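PDB 3B40: probable dipeptidase from Pseudomonas aeruginosa, which probably hydrolyses dipeptides as a metal-dependent dipeptidase of the membrane dipeptidase family, which has a TIM-barrel fold. Local coordinates for residues Ser27-Pro32 with Asp359-Gly364; Gly69-Trp74 with Pro179-Ser184; Ser136-Tyr141 with Phe163-Asn168; Asp170-Ser175 with Ser212-Lys217. The protein carries 11 engineered substitutions. One frame throughout, in Å; residues are numbered along the deposited sequence.

Interaction 1 of 4, residues Ser27-Pro32 with Asp359-Gly364. Engineered in segment 27-32: V31 (natural residue Ile).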
loop_
_atom_site.group_PDB
_atom_site.type_symbol
_atom_site.label_atom_id
_atom_site.label_comp_id
_atom_site.label_asym_id
_atom_site.label_seq_id
_atom_site.Cartn_x
_atom_site.Cartn_y
_atom_site.Cartn_z
ATOM N N SER A 27 2.423 4.358 5.625
ATOM C CA SER A 27 2.895 4.511 4.259
ATOM C C SER A 27 1.866 4.155 3.213
ATOM O O SER A 27 2.182 4.155 2.025
ATOM C CB SER A 27 4.206 3.717 4.024
ATOM O OG SER A 27 4.037 2.367 4.416
ATOM N N ARG A 28 0.635 3.831 3.621
ATOM C CA ARG A 28 -0.381 3.456 2.629
ATOM C C ARG A 28 -1.842 3.611 3.092
ATOM O O ARG A 28 -2.402 2.744 3.753
ATOM C CB ARG A 28 -0.100 2.046 2.074
ATOM C CG ARG A 28 -1.150 1.526 1.107
ATOM C CD ARG A 28 -0.945 2.100 -0.277
ATOM N NE ARG A 28 -1.892 1.489 -1.216
ATOM C CZ ARG A 28 -2.670 2.177 -2.052
ATOM N NH1 ARG A 28 -2.617 3.523 -2.085
ATOM N NH2 ARG A 28 -3.497 1.505 -2.844
ATOM N N ILE A 29 -2.419 4.753 2.751
ATOM C CA ILE A 29 -3.841 5.023 2.879
ATOM C C ILE A 29 -4.368 5.562 1.549
ATOM O O ILE A 29 -3.741 6.399 0.886
ATOM C CB ILE A 29 -4.167 6.022 4.042
ATOM C CG1 ILE A 29 -3.563 5.514 5.350
ATOM C CG2 ILE A 29 -5.729 6.279 4.161
ATOM C CD1 ILE A 29 -3.751 6.438 6.559
ATOM N N THR A 30 -5.499 5.015 1.136
ATOM C CA THR A 30 -6.094 5.400 -0.127
ATOM C C THR A 30 -6.936 6.627 0.087
ATOM O O THR A 30 -7.595 6.769 1.133
ATOM C CB THR A 30 -6.952 4.248 -0.708
ATOM O OG1 THR A 30 -6.080 3.222 -1.137
ATOM C CG2 THR A 30 -7.824 4.696 -1.892
ATOM N N VAL A 31 -6.903 7.519 -0.896
ATOM C CA VAL A 31 -7.817 8.681 -0.956
ATOM C C VAL A 31 -9.081 8.279 -1.758
ATOM O O VAL A 31 -8.984 8.000 -2.968
ATOM C CB VAL A 31 -7.128 9.897 -1.665
ATOM C CG1 VAL A 31 -8.031 11.166 -1.633
ATOM C CG2 VAL A 31 -5.742 10.180 -1.093
ATOM N N PRO A 32 -10.269 8.247 -1.089
ATOM C CA PRO A 32 -11.565 7.997 -1.743
ATOM C C PRO A 32 -11.867 9.151 -2.685
ATOM O O PRO A 32 -11.611 10.319 -2.343
ATOM C CB PRO A 32 -12.565 8.001 -0.561
ATOM C CG PRO A 32 -11.705 7.732 0.667
ATOM C CD PRO A 32 -10.437 8.485 0.355
ATOM N N ASP A 359 -3.098 -0.073 4.552
ATOM C CA ASP A 359 -3.931 -0.245 3.345
ATOM C C ASP A 359 -5.356 0.229 3.654
ATOM O O ASP A 359 -6.314 -0.228 3.040
ATOM C CB ASP A 359 -3.936 -1.680 2.835
ATOM C CG ASP A 359 -3.738 -1.774 1.295
ATOM O OD1 ASP A 359 -3.883 -0.757 0.560
ATOM O OD2 ASP A 359 -3.447 -2.902 0.822
ATOM N N PHE A 360 -5.466 1.189 4.572
ATOM C CA PHE A 360 -6.766 1.751 4.902
ATOM C C PHE A 360 -7.430 2.277 3.625
ATOM O O PHE A 360 -6.756 2.762 2.722
ATOM C CB PHE A 360 -6.672 2.846 5.993
ATOM C CG PHE A 360 -6.552 2.314 7.438
ATOM C CD1 PHE A 360 -7.166 1.120 7.833
ATOM C CD2 PHE A 360 -5.810 3.024 8.382
ATOM C CE1 PHE A 360 -7.043 0.643 9.131
ATOM C CE2 PHE A 360 -5.687 2.565 9.684
ATOM C CZ PHE A 360 -6.288 1.358 10.062
ATOM N N ASN A 361 -8.761 2.208 3.583
ATOM C CA ASN A 361 -9.585 2.635 2.425
ATOM C C ASN A 361 -9.364 1.826 1.135
ATOM O O ASN A 361 -9.924 2.167 0.107
ATOM C CB ASN A 361 -9.501 4.157 2.131
ATOM C CG ASN A 361 -10.074 5.028 3.250
ATOM O OD1 ASN A 361 -11.015 4.644 3.985
ATOM N ND2 ASN A 361 -9.506 6.212 3.391
ATOM N N ASP A 362 -8.563 0.759 1.182
ATOM C CA ASP A 362 -8.559 -0.197 0.082
ATOM C C ASP A 362 -8.598 -1.616 0.649
ATOM O O ASP A 362 -7.989 -2.509 0.098
ATOM C CB ASP A 362 -7.383 0.040 -0.897
ATOM C CG ASP A 362 -7.583 -0.657 -2.274
ATOM O OD1 ASP A 362 -8.728 -0.907 -2.700
ATOM O OD2 ASP A 362 -6.568 -0.965 -2.946
ATOM N N GLY A 363 -9.302 -1.809 1.781
ATOM C CA GLY A 363 -9.509 -3.152 2.353
ATOM C C GLY A 363 -8.678 -3.535 3.574
ATOM O O GLY A 363 -8.896 -4.597 4.160
ATOM N N GLY A 364 -7.729 -2.676 3.958
ATOM C CA GLY A 364 -6.847 -2.953 5.066
ATOM C C GLY A 364 -7.461 -2.626 6.421
ATOM O O GLY A 364 -8.547 -2.046 6.516
HETATM O O HOH W 1 -3.305 -1.406 -2.267
HETATM O O HOH W 2 -5.874 1.730 -4.585
HETATM O O HOH W 3 -4.813 1.804 0.740
#
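T30 N gives F360 O the straightest bond of this contact, 3.0 Å long with 173° at the hydrogen. N361 adds a second, its ND2 reaching T30 O at 3.0 Å almost in line with the carbonyl, while D359 N to R28 O is weak and bent. N361 is the third residue of a type II turn running from D359 to D362, a place that wants positive phi and suits asparagine. Its CG, anti to the carbonyl carbon (chi1 -65°), is set near T30 O, which lies in the amide plane; the amide also rests against the ring of P32. R28 faces two acids. Its NE makes a salt bridge of 3.5 Å to D359 OD1, and its NH2 a long one of 3.9 Å to D362 OD2, which also bonds Y165 OH. The guanidinium is oblique to both carboxylates, and each acid is met by a single nitrogen. Two waters in its plane accept from NH2: one donates to D359 OD1 and weakly to D362 OD2, the other weakly to D362 OD2. A third lies over one face, bridging T30 OG1, D359 OD1 and F360 O. Beyond the polar centre, I29 CG2 packs on F360 CB at 4.0 Å. The contact joins the C-terminal ends of strands 25-29 and 354-357, the rim where TIM barrels carry their active sites. Charge is probably spread through water, while directional backbone bonds hold the strand end against the turn.

Interaction 2 of 4, residues Gly69-Trp74 with Pro179-Ser184. Engineered in segment 179-184: S184 (natural residue Thr).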
loop_
_atom_site.group_PDB
_atom_site.type_symbol
_atom_site.label_atom_id
_atom_site.label_comp_id
_atom_site.label_asym_id
_atom_site.label_seq_id
_atom_site.Cartn_x
_atom_site.Cartn_y
_atom_site.Cartn_z
ATOM N N GLY A 69 -4.544 6.109 -10.260
ATOM C CA GLY A 69 -5.585 5.771 -11.224
ATOM C C GLY A 69 -5.330 4.356 -11.735
ATOM O O GLY A 69 -4.202 3.860 -11.660
ATOM N N TRP A 70 -6.379 3.705 -12.239
ATOM C CA TRP A 70 -6.260 2.384 -12.859
ATOM C C TRP A 70 -7.452 2.129 -13.789
ATOM O O TRP A 70 -8.346 2.981 -13.857
ATOM C CB TRP A 70 -6.139 1.310 -11.760
ATOM C CG TRP A 70 -7.422 0.869 -11.196
ATOM C CD1 TRP A 70 -8.469 1.653 -10.798
ATOM C CD2 TRP A 70 -7.801 -0.477 -10.944
ATOM N NE1 TRP A 70 -9.487 0.865 -10.302
ATOM C CE2 TRP A 70 -9.101 -0.450 -10.389
ATOM C CE3 TRP A 70 -7.158 -1.721 -11.123
ATOM C CZ2 TRP A 70 -9.787 -1.628 -10.023
ATOM C CZ3 TRP A 70 -7.844 -2.889 -10.764
ATOM C CH2 TRP A 70 -9.134 -2.827 -10.204
ATOM N N PRO A 71 -7.466 0.980 -14.526
ATOM C CA PRO A 71 -8.552 0.696 -15.485
ATOM C C PRO A 71 -9.814 0.178 -14.788
ATOM O O PRO A 71 -10.198 -0.989 -14.962
ATOM C CB PRO A 71 -7.952 -0.390 -16.413
ATOM C CG PRO A 71 -6.483 -0.582 -15.949
ATOM C CD PRO A 71 -6.465 -0.101 -14.518
ATOM N N GLU A 72 -10.413 1.053 -13.983
ATOM C CA GLU A 72 -11.657 0.823 -13.260
ATOM C C GLU A 72 -12.737 0.154 -14.112
ATOM O O GLU A 72 -13.094 0.654 -15.181
ATOM C CB GLU A 72 -12.175 2.160 -12.681
ATOM C CG GLU A 72 -13.397 2.026 -11.770
ATOM C CD GLU A 72 -13.147 1.101 -10.587
ATOM O OE1 GLU A 72 -12.309 1.465 -9.730
ATOM O OE2 GLU A 72 -13.792 0.020 -10.500
ATOM N N MET A 73 -13.239 -0.983 -13.632
ATOM C CA MET A 73 -14.311 -1.713 -14.320
ATOM C C MET A 73 -15.685 -1.531 -13.665
ATOM O O MET A 73 -16.711 -1.793 -14.300
ATOM C CB MET A 73 -13.977 -3.215 -14.439
ATOM C CG MET A 73 -13.986 -4.027 -13.134
ATOM S SD MET A 73 -12.580 -3.757 -12.004
ATOM C CE MET A 73 -11.243 -4.384 -13.026
ATOM N N TRP A 74 -15.699 -1.079 -12.408
ATOM C CA TRP A 74 -16.908 -1.088 -11.579
ATOM C C TRP A 74 -17.624 0.254 -11.486
ATOM O O TRP A 74 -17.686 0.993 -12.464
ATOM C CB TRP A 74 -16.571 -1.599 -10.183
ATOM C CG TRP A 74 -16.279 -3.076 -10.158
ATOM C CD1 TRP A 74 -15.089 -3.673 -9.844
ATOM C CD2 TRP A 74 -17.201 -4.140 -10.447
ATOM N NE1 TRP A 74 -15.211 -5.044 -9.923
ATOM C CE2 TRP A 74 -16.496 -5.359 -10.285
ATOM C CE3 TRP A 74 -18.555 -4.184 -10.819
ATOM C CZ2 TRP A 74 -17.098 -6.608 -10.497
ATOM C CZ3 TRP A 74 -19.151 -5.424 -11.026
ATOM C CH2 TRP A 74 -18.423 -6.619 -10.864
ATOM N N PRO A 179 -6.812 -11.520 -15.387
ATOM C CA PRO A 179 -7.344 -12.140 -16.596
ATOM C C PRO A 179 -8.457 -11.305 -17.244
ATOM O O PRO A 179 -8.636 -11.363 -18.452
ATOM C CB PRO A 179 -7.868 -13.481 -16.104
ATOM C CG PRO A 179 -8.168 -13.286 -14.673
ATOM C CD PRO A 179 -7.124 -12.303 -14.178
ATOM N N PHE A 180 -9.162 -10.505 -16.450
ATOM C CA PHE A 180 -10.098 -9.500 -16.994
ATOM C C PHE A 180 -9.446 -8.446 -17.926
ATOM O O PHE A 180 -10.121 -7.895 -18.814
ATOM C CB PHE A 180 -10.833 -8.812 -15.841
ATOM C CG PHE A 180 -12.052 -8.039 -16.275
ATOM C CD1 PHE A 180 -13.184 -8.706 -16.756
ATOM C CD2 PHE A 180 -12.080 -6.655 -16.166
ATOM C CE1 PHE A 180 -14.345 -7.990 -17.168
ATOM C CE2 PHE A 180 -13.228 -5.925 -16.574
ATOM C CZ PHE A 180 -14.359 -6.597 -17.061
ATOM N N PHE A 181 -8.154 -8.157 -17.725
ATOM C CA PHE A 181 -7.383 -7.231 -18.597
ATOM C C PHE A 181 -6.638 -7.981 -19.725
ATOM O O PHE A 181 -5.808 -7.403 -20.439
ATOM C CB PHE A 181 -6.338 -6.470 -17.766
ATOM C CG PHE A 181 -6.919 -5.544 -16.713
ATOM C CD1 PHE A 181 -8.266 -5.167 -16.747
ATOM C CD2 PHE A 181 -6.082 -5.000 -15.715
ATOM C CE1 PHE A 181 -8.785 -4.294 -15.760
ATOM C CE2 PHE A 181 -6.581 -4.137 -14.738
ATOM C CZ PHE A 181 -7.941 -3.781 -14.759
ATOM N N ASN A 182 -6.902 -9.279 -19.819
ATOM C CA ASN A 182 -6.218 -10.227 -20.723
ATOM C C ASN A 182 -4.710 -10.313 -20.415
ATOM O O ASN A 182 -3.895 -10.531 -21.296
ATOM C CB ASN A 182 -6.518 -9.898 -22.209
ATOM C CG ASN A 182 -6.055 -10.999 -23.162
ATOM O OD1 ASN A 182 -6.134 -12.179 -22.829
ATOM N ND2 ASN A 182 -5.547 -10.611 -24.345
ATOM N N ASP A 183 -4.346 -10.155 -19.144
ATOM C CA ASP A 183 -2.926 -10.151 -18.727
ATOM C C ASP A 183 -2.297 -11.536 -18.856
ATOM O O ASP A 183 -2.963 -12.551 -18.602
ATOM C CB ASP A 183 -2.791 -9.708 -17.263
ATOM C CG ASP A 183 -2.918 -8.209 -17.074
ATOM O OD1 ASP A 183 -2.999 -7.460 -18.070
ATOM O OD2 ASP A 183 -2.895 -7.759 -15.904
ATOM N N SER A 184 -1.018 -11.584 -19.226
ATOM C CA SER A 184 -0.223 -12.803 -19.069
ATOM C C SER A 184 0.817 -12.598 -17.972
ATOM O O SER A 184 1.426 -11.519 -17.899
ATOM C CB SER A 184 0.478 -13.180 -20.397
ATOM O OG SER A 184 -0.459 -13.778 -21.285
#
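F181 points the CZ end of its ring at W70 and P71, crossing both at about a right angle; CZ lies 4.1 Å from W70 CZ3, and the approach to the indole is oblique. P71 is the centre of an inverse gamma turn, closed by a weak bond from E72 N to W70 O. The turn belongs to the loop after barrel strand 62-68 and meets the loop after strand 160-162, where F180 and F181 stand on a short 3-10 segment. On one face of the W70 indole sits the backbone N of E72, offset toward the rim, and at the indole edge NE1 donates in the ring plane to E72 OE1 at 2.9 Å. M73 CG lies over a face of the W74 ring, and the F180 ring stacks with F316. Proline suits both jobs, since its closed ring favours the turn's phi and offers CB, CG and CD to the CZ end of F181, with P71 CG 3.7 Å from F181 CZ. P71 O approaches the same carbon at 3.6 Å. E72 turns the other way and holds its own loop, OE2 accepting from W74 N through its anti lone pair. Methionine, flexible and apolar, fills the angle between the two phenylalanines. M73 CB touches F180 CE2 at 3.5 Å, and a chain bent at chi2 and again at chi3 (-65°) brings the methyl M73 CE to 3.7 Å from F181 CE1 and 4.0 Å from F180 CD2.

Interaction 3 of 4, residues Ser136-Tyr141 with Phe163-Asn168. Engineered in segment 163-168: S164 (natural residue Asn).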
loop_
_atom_site.group_PDB
_atom_site.type_symbol
_atom_site.label_atom_id
_atom_site.label_comp_id
_atom_site.label_asym_id
_atom_site.label_seq_id
_atom_site.Cartn_x
_atom_site.Cartn_y
_atom_site.Cartn_z
ATOM N N SER A 136 2.101 10.508 -2.535
ATOM C CA SER A 136 2.728 9.387 -3.251
ATOM C C SER A 136 1.956 9.202 -4.550
ATOM O O SER A 136 1.032 9.962 -4.825
ATOM C CB SER A 136 2.738 8.123 -2.391
ATOM O OG SER A 136 1.432 7.824 -1.901
ATOM N N MET A 137 2.368 8.230 -5.354
ATOM C CA MET A 137 1.724 7.921 -6.620
ATOM C C MET A 137 1.887 6.418 -6.742
ATOM O O MET A 137 2.967 5.892 -6.451
ATOM C CB MET A 137 2.443 8.667 -7.773
ATOM C CG MET A 137 1.848 8.468 -9.160
ATOM S SD MET A 137 2.118 9.798 -10.373
ATOM C CE MET A 137 3.792 9.506 -10.788
ATOM N N LEU A 138 0.825 5.716 -7.121
ATOM C CA LEU A 138 0.924 4.282 -7.313
ATOM C C LEU A 138 0.268 3.960 -8.635
ATOM O O LEU A 138 -0.843 4.423 -8.897
ATOM C CB LEU A 138 0.282 3.507 -6.136
ATOM C CG LEU A 138 0.338 1.971 -6.096
ATOM C CD1 LEU A 138 1.752 1.468 -5.853
ATOM C CD2 LEU A 138 -0.574 1.441 -4.977
ATOM N N ASN A 139 0.997 3.215 -9.468
ATOM C CA ASN A 139 0.532 2.678 -10.768
ATOM C C ASN A 139 0.980 3.514 -11.980
ATOM O O ASN A 139 0.557 4.671 -12.146
ATOM C CB ASN A 139 -0.979 2.521 -10.792
ATOM C CG ASN A 139 -1.460 1.562 -11.874
ATOM O OD1 ASN A 139 -0.674 0.830 -12.488
ATOM N ND2 ASN A 139 -2.767 1.526 -12.064
ATOM N N ALA A 140 1.828 2.934 -12.828
ATOM C CA ALA A 140 2.291 3.637 -14.040
ATOM C C ALA A 140 1.248 3.665 -15.172
ATOM O O ALA A 140 1.420 4.395 -16.147
ATOM C CB ALA A 140 3.587 3.010 -14.543
ATOM N N TYR A 141 0.182 2.863 -15.046
ATOM C CA TYR A 141 -0.876 2.797 -16.065
ATOM C C TYR A 141 -1.376 4.174 -16.584
ATOM O O TYR A 141 -1.392 4.400 -17.791
ATOM C CB TYR A 141 -2.030 1.905 -15.596
ATOM C CG TYR A 141 -3.212 1.895 -16.548
ATOM C CD1 TYR A 141 -3.204 1.077 -17.695
ATOM C CD2 TYR A 141 -4.344 2.700 -16.311
ATOM C CE1 TYR A 141 -4.281 1.063 -18.581
ATOM C CE2 TYR A 141 -5.430 2.692 -17.211
ATOM C CZ TYR A 141 -5.384 1.870 -18.330
ATOM O OH TYR A 141 -6.444 1.851 -19.206
ATOM N N PHE A 163 5.446 1.552 -9.280
ATOM C CA PHE A 163 5.103 1.221 -10.658
ATOM C C PHE A 163 3.798 0.487 -10.814
ATOM O O PHE A 163 3.150 0.574 -11.873
ATOM C CB PHE A 163 6.167 0.281 -11.209
ATOM C CG PHE A 163 7.458 0.962 -11.568
ATOM C CD1 PHE A 163 7.788 1.136 -12.891
ATOM C CD2 PHE A 163 8.368 1.373 -10.573
ATOM C CE1 PHE A 163 9.000 1.747 -13.253
ATOM C CE2 PHE A 163 9.556 1.996 -10.925
ATOM C CZ PHE A 163 9.886 2.162 -12.270
ATOM N N SER A 164 3.435 -0.305 -9.807
ATOM C CA SER A 164 2.381 -1.287 -10.022
ATOM C C SER A 164 1.207 -1.161 -9.120
ATOM O O SER A 164 1.308 -0.623 -8.031
ATOM C CB SER A 164 2.921 -2.714 -9.885
ATOM O OG SER A 164 3.952 -2.967 -10.815
ATOM N N TYR A 165 0.080 -1.651 -9.617
ATOM C CA TYR A 165 -1.047 -2.064 -8.811
ATOM C C TYR A 165 -1.420 -3.486 -9.284
ATOM O O TYR A 165 -0.565 -4.227 -9.806
ATOM C CB TYR A 165 -2.195 -1.050 -8.962
ATOM C CG TYR A 165 -3.348 -1.202 -7.996
ATOM C CD1 TYR A 165 -3.184 -1.006 -6.608
ATOM C CD2 TYR A 165 -4.618 -1.521 -8.472
ATOM C CE1 TYR A 165 -4.291 -1.144 -5.711
ATOM C CE2 TYR A 165 -5.694 -1.685 -7.604
ATOM C CZ TYR A 165 -5.534 -1.481 -6.226
ATOM O OH TYR A 165 -6.632 -1.617 -5.400
ATOM N N VAL A 166 -2.659 -3.889 -9.052
ATOM C CA VAL A 166 -3.267 -5.050 -9.736
ATOM C C VAL A 166 -3.307 -4.777 -11.261
ATOM O O VAL A 166 -3.629 -3.661 -11.691
ATOM C CB VAL A 166 -4.699 -5.310 -9.164
ATOM C CG1 VAL A 166 -5.370 -6.454 -9.884
ATOM C CG2 VAL A 166 -4.632 -5.656 -7.676
ATOM N N GLY A 167 -2.951 -5.773 -12.076
ATOM C CA GLY A 167 -2.939 -5.615 -13.529
ATOM C C GLY A 167 -1.541 -5.267 -14.022
ATOM O O GLY A 167 -0.844 -4.477 -13.399
ATOM N N ASN A 168 -1.099 -5.890 -15.108
ATOM C CA ASN A 168 0.170 -5.513 -15.726
ATOM C C ASN A 168 0.028 -4.121 -16.294
ATOM O O ASN A 168 -1.083 -3.689 -16.598
ATOM C CB ASN A 168 0.533 -6.463 -16.878
ATOM C CG ASN A 168 0.920 -7.865 -16.409
ATOM O OD1 ASN A 168 1.367 -8.060 -15.282
ATOM N ND2 ASN A 168 0.792 -8.851 -17.305
HETATM O O HOH W 4 -3.623 -1.379 -13.230
HETATM O O HOH W 5 -0.357 -1.908 -12.712
#
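L138 and Y165 cross at about a right angle, L138 CD2 meeting Y165 CD1 obliquely at 3.9 Å. The other branch of the leucine, CD1, presses tightly on S164 O at 3.1 Å; S164, an engineered residue, takes part through its backbone. N139 slants across the base of the tyrosine, its amide plane 42° from the ring. Its CG, anti to the backbone N (chi1 -161°), comes to lie 4.0 Å from Y165 CB. Asparagine suits the spot because it offers both a donor and an acceptor: ND2 bonds G69 O and a water that donates to V166 O, while OD1 takes a weak bond from Y141 N. Next along, A140 N donates to F163 O at 2.9 Å, coming from above the carbonyl plane; N169 ND2 shares that oxygen, and the small alanine methyl fits close beside it. The two segments continue neighbouring parallel barrel strands, 131-138 and 160-162, into their loops; F163 packs on helix 193-205, and Y141 on helix 87-108.

Interaction 4 of 4, residues Asp170-Ser175 with Ser212-Lys217. Engineered in segment 170-175: A172 (natural residue Ser).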
loop_
_atom_site.group_PDB
_atom_site.type_symbol
_atom_site.label_atom_id
_atom_site.label_comp_id
_atom_site.label_asym_id
_atom_site.label_seq_id
_atom_site.Cartn_x
_atom_site.Cartn_y
_atom_site.Cartn_z
ATOM N N ASP A 170 2.468 -1.096 -18.966
ATOM C CA ASP A 170 3.539 -1.034 -19.982
ATOM C C ASP A 170 4.936 -0.725 -19.451
ATOM O O ASP A 170 5.901 -0.793 -20.189
ATOM C CB ASP A 170 3.184 -0.044 -21.093
ATOM C CG ASP A 170 1.955 -0.484 -21.877
ATOM O OD1 ASP A 170 1.678 -1.697 -21.969
ATOM O OD2 ASP A 170 1.259 0.379 -22.387
ATOM N N TRP A 171 5.032 -0.388 -18.175
ATOM C CA TRP A 171 6.317 -0.122 -17.493
ATOM C C TRP A 171 6.823 -1.309 -16.659
ATOM O O TRP A 171 8.025 -1.537 -16.553
ATOM C CB TRP A 171 6.143 1.086 -16.567
ATOM C CG TRP A 171 6.031 2.413 -17.271
ATOM C CD1 TRP A 171 5.616 2.632 -18.565
ATOM C CD2 TRP A 171 6.380 3.708 -16.742
ATOM N NE1 TRP A 171 5.649 3.991 -18.851
ATOM C CE2 TRP A 171 6.107 4.669 -17.749
ATOM C CE3 TRP A 171 6.861 4.148 -15.507
ATOM C CZ2 TRP A 171 6.321 6.048 -17.559
ATOM C CZ3 TRP A 171 7.068 5.517 -15.316
ATOM C CH2 TRP A 171 6.802 6.447 -16.337
ATOM N N ALA A 172 5.898 -2.037 -16.039
ATOM C CA ALA A 172 6.262 -3.100 -15.107
ATOM C C ALA A 172 5.178 -4.167 -15.076
ATOM O O ALA A 172 3.978 -3.834 -15.122
ATOM C CB ALA A 172 6.416 -2.501 -13.707
ATOM N N ASP A 173 5.590 -5.429 -14.948
ATOM C CA ASP A 173 4.655 -6.546 -14.663
ATOM C C ASP A 173 4.157 -6.494 -13.212
ATOM O O ASP A 173 4.908 -6.154 -12.296
ATOM C CB ASP A 173 5.300 -7.920 -14.875
ATOM C CG ASP A 173 5.774 -8.165 -16.319
ATOM O OD1 ASP A 173 5.223 -7.572 -17.280
ATOM O OD2 ASP A 173 6.721 -8.971 -16.487
ATOM N N SER A 174 2.918 -6.918 -13.001
ATOM C CA SER A 174 2.369 -6.928 -11.665
ATOM C C SER A 174 2.557 -8.319 -11.035
ATOM O O SER A 174 2.700 -9.310 -11.742
ATOM C CB SER A 174 0.893 -6.527 -11.707
ATOM O OG SER A 174 0.266 -6.718 -10.441
ATOM N N SER A 175 2.555 -8.390 -9.714
ATOM C CA SER A 175 2.491 -9.686 -9.041
ATOM C C SER A 175 1.086 -10.300 -9.186
ATOM O O SER A 175 0.881 -11.495 -8.942
ATOM C CB SER A 175 2.881 -9.538 -7.571
ATOM O OG SER A 175 1.963 -8.711 -6.829
ATOM N N SER A 212 6.074 -2.390 -3.736
ATOM C CA SER A 212 4.865 -3.156 -3.380
ATOM C C SER A 212 3.984 -3.254 -4.632
ATOM O O SER A 212 3.850 -2.258 -5.328
ATOM C CB SER A 212 4.092 -2.488 -2.235
ATOM O OG SER A 212 4.748 -2.709 -0.993
ATOM N N GLN A 213 3.444 -4.456 -4.912
ATOM C CA GLN A 213 2.520 -4.746 -6.040
ATOM C C GLN A 213 3.225 -5.228 -7.335
ATOM O O GLN A 213 2.597 -5.829 -8.209
ATOM C CB GLN A 213 1.580 -3.569 -6.356
ATOM C CG GLN A 213 0.718 -2.974 -5.169
ATOM C CD GLN A 213 -0.707 -3.467 -5.082
ATOM O OE1 GLN A 213 -1.153 -4.277 -5.899
ATOM N NE2 GLN A 213 -1.468 -2.957 -4.066
ATOM N N MET A 214 4.516 -4.921 -7.459
ATOM C CA MET A 214 5.336 -5.265 -8.616
ATOM C C MET A 214 5.655 -6.766 -8.617
ATOM O O MET A 214 5.845 -7.350 -7.563
ATOM C CB MET A 214 6.664 -4.478 -8.538
ATOM C CG MET A 214 6.508 -2.948 -8.820
ATOM S SD MET A 214 8.040 -1.948 -8.802
ATOM C CE MET A 214 8.770 -2.316 -10.379
ATOM N N SER A 215 5.750 -7.379 -9.799
ATOM C CA SER A 215 6.195 -8.768 -9.931
ATOM C C SER A 215 7.611 -8.945 -9.332
ATOM O O SER A 215 8.355 -7.952 -9.115
ATOM C CB SER A 215 6.171 -9.192 -11.411
ATOM O OG SER A 215 7.333 -8.737 -12.058
ATOM N N THR A 216 7.977 -10.186 -9.048
ATOM C CA THR A 216 9.306 -10.498 -8.508
ATOM C C THR A 216 10.448 -10.105 -9.422
ATOM O O THR A 216 11.431 -9.519 -8.960
ATOM C CB THR A 216 9.421 -11.975 -8.112
ATOM O OG1 THR A 216 8.523 -12.194 -7.010
ATOM C CG2 THR A 216 10.876 -12.320 -7.652
ATOM N N LYS A 217 10.317 -10.404 -10.708
ATOM C CA LYS A 217 11.341 -9.999 -11.673
ATOM C C LYS A 217 11.505 -8.496 -11.802
ATOM O O LYS A 217 12.621 -8.021 -12.022
ATOM C CB LYS A 217 11.060 -10.591 -13.052
ATOM C CG LYS A 217 11.386 -12.077 -13.135
ATOM C CD LYS A 217 10.795 -12.665 -14.431
ATOM C CE LYS A 217 10.829 -14.200 -14.401
ATOM N NZ LYS A 217 12.224 -14.708 -14.185
HETATM O O HOH W 6 7.706 -10.147 -14.227
HETATM O O HOH W 7 -0.347 -6.641 -7.260
HETATM O O HOH W 8 4.031 -7.539 -5.308
#
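S174 and M214 form a single bridge, their CA atoms 4.6 Å apart. Its two bonds follow the antiparallel, non-hydrogen-bonded pattern, though the chains cross steeply and the CA atoms of S175 and S215 approach to 3.9 Å. The bonds flank the pair: S215 N to D173 O at 2.9 Å and S175 N to Q213 O at 3.0 Å, the latter nearly straight (176° at the hydrogen). Q213, just before M214, has positive phi, and beyond the bridge the chain starts helix 216-225 with S215 as N-cap. Serine suits that place, since its OG, set between the backbone N and the carbonyl carbon (chi1 81°), caps a backbone N just past this segment. S215 OG also donates to a water 2.6 Å away, which donates in turn to D173 OD2; the aspartate is further held by L188 N and G190 N. At S175 a second water takes the hydroxyl proton and donates to S174 OG and to Q213 OE1, which also bonds R176. A third, 2.8 Å from S175 OG, donates to it and to M214 O. S174 OG has its stronger tie to Y165 O. The apolar share is small: the M214 chain, extended to chi2 and then bent at chi3 (78°), brings CE to 4.1 Å from CB of A172, an engineered residue. Small hydroxyl side chains are compatible with such close backbones, and three waters bond their oxygens, D173 OD2, Q213 OE1 and M214 O.

How the interactions relate
All four contacts lie at or just beyond the C-terminal ends of the barrel strands. Interaction 1 is nearest the chain's centre, about 7 Å from it, yet only partly buried, and its chemistry is charged and watery. Interactions 2, 3 and 4 are buried contacts that all use the long loop after strand 160-162, which meets the loop after 62-68, the end of 131-138 and the start of helix 216-225 in turn. Interaction 2, about 18 Å from the centre, is apolar and aromatic between its segments; 3 and 4 rely on backbone bonds and bridging water. Y165 of interaction 3 touches all the others: D362, S174 and the W70 ring. N139 and N168 add bonds to G69 and D183 of interaction 2.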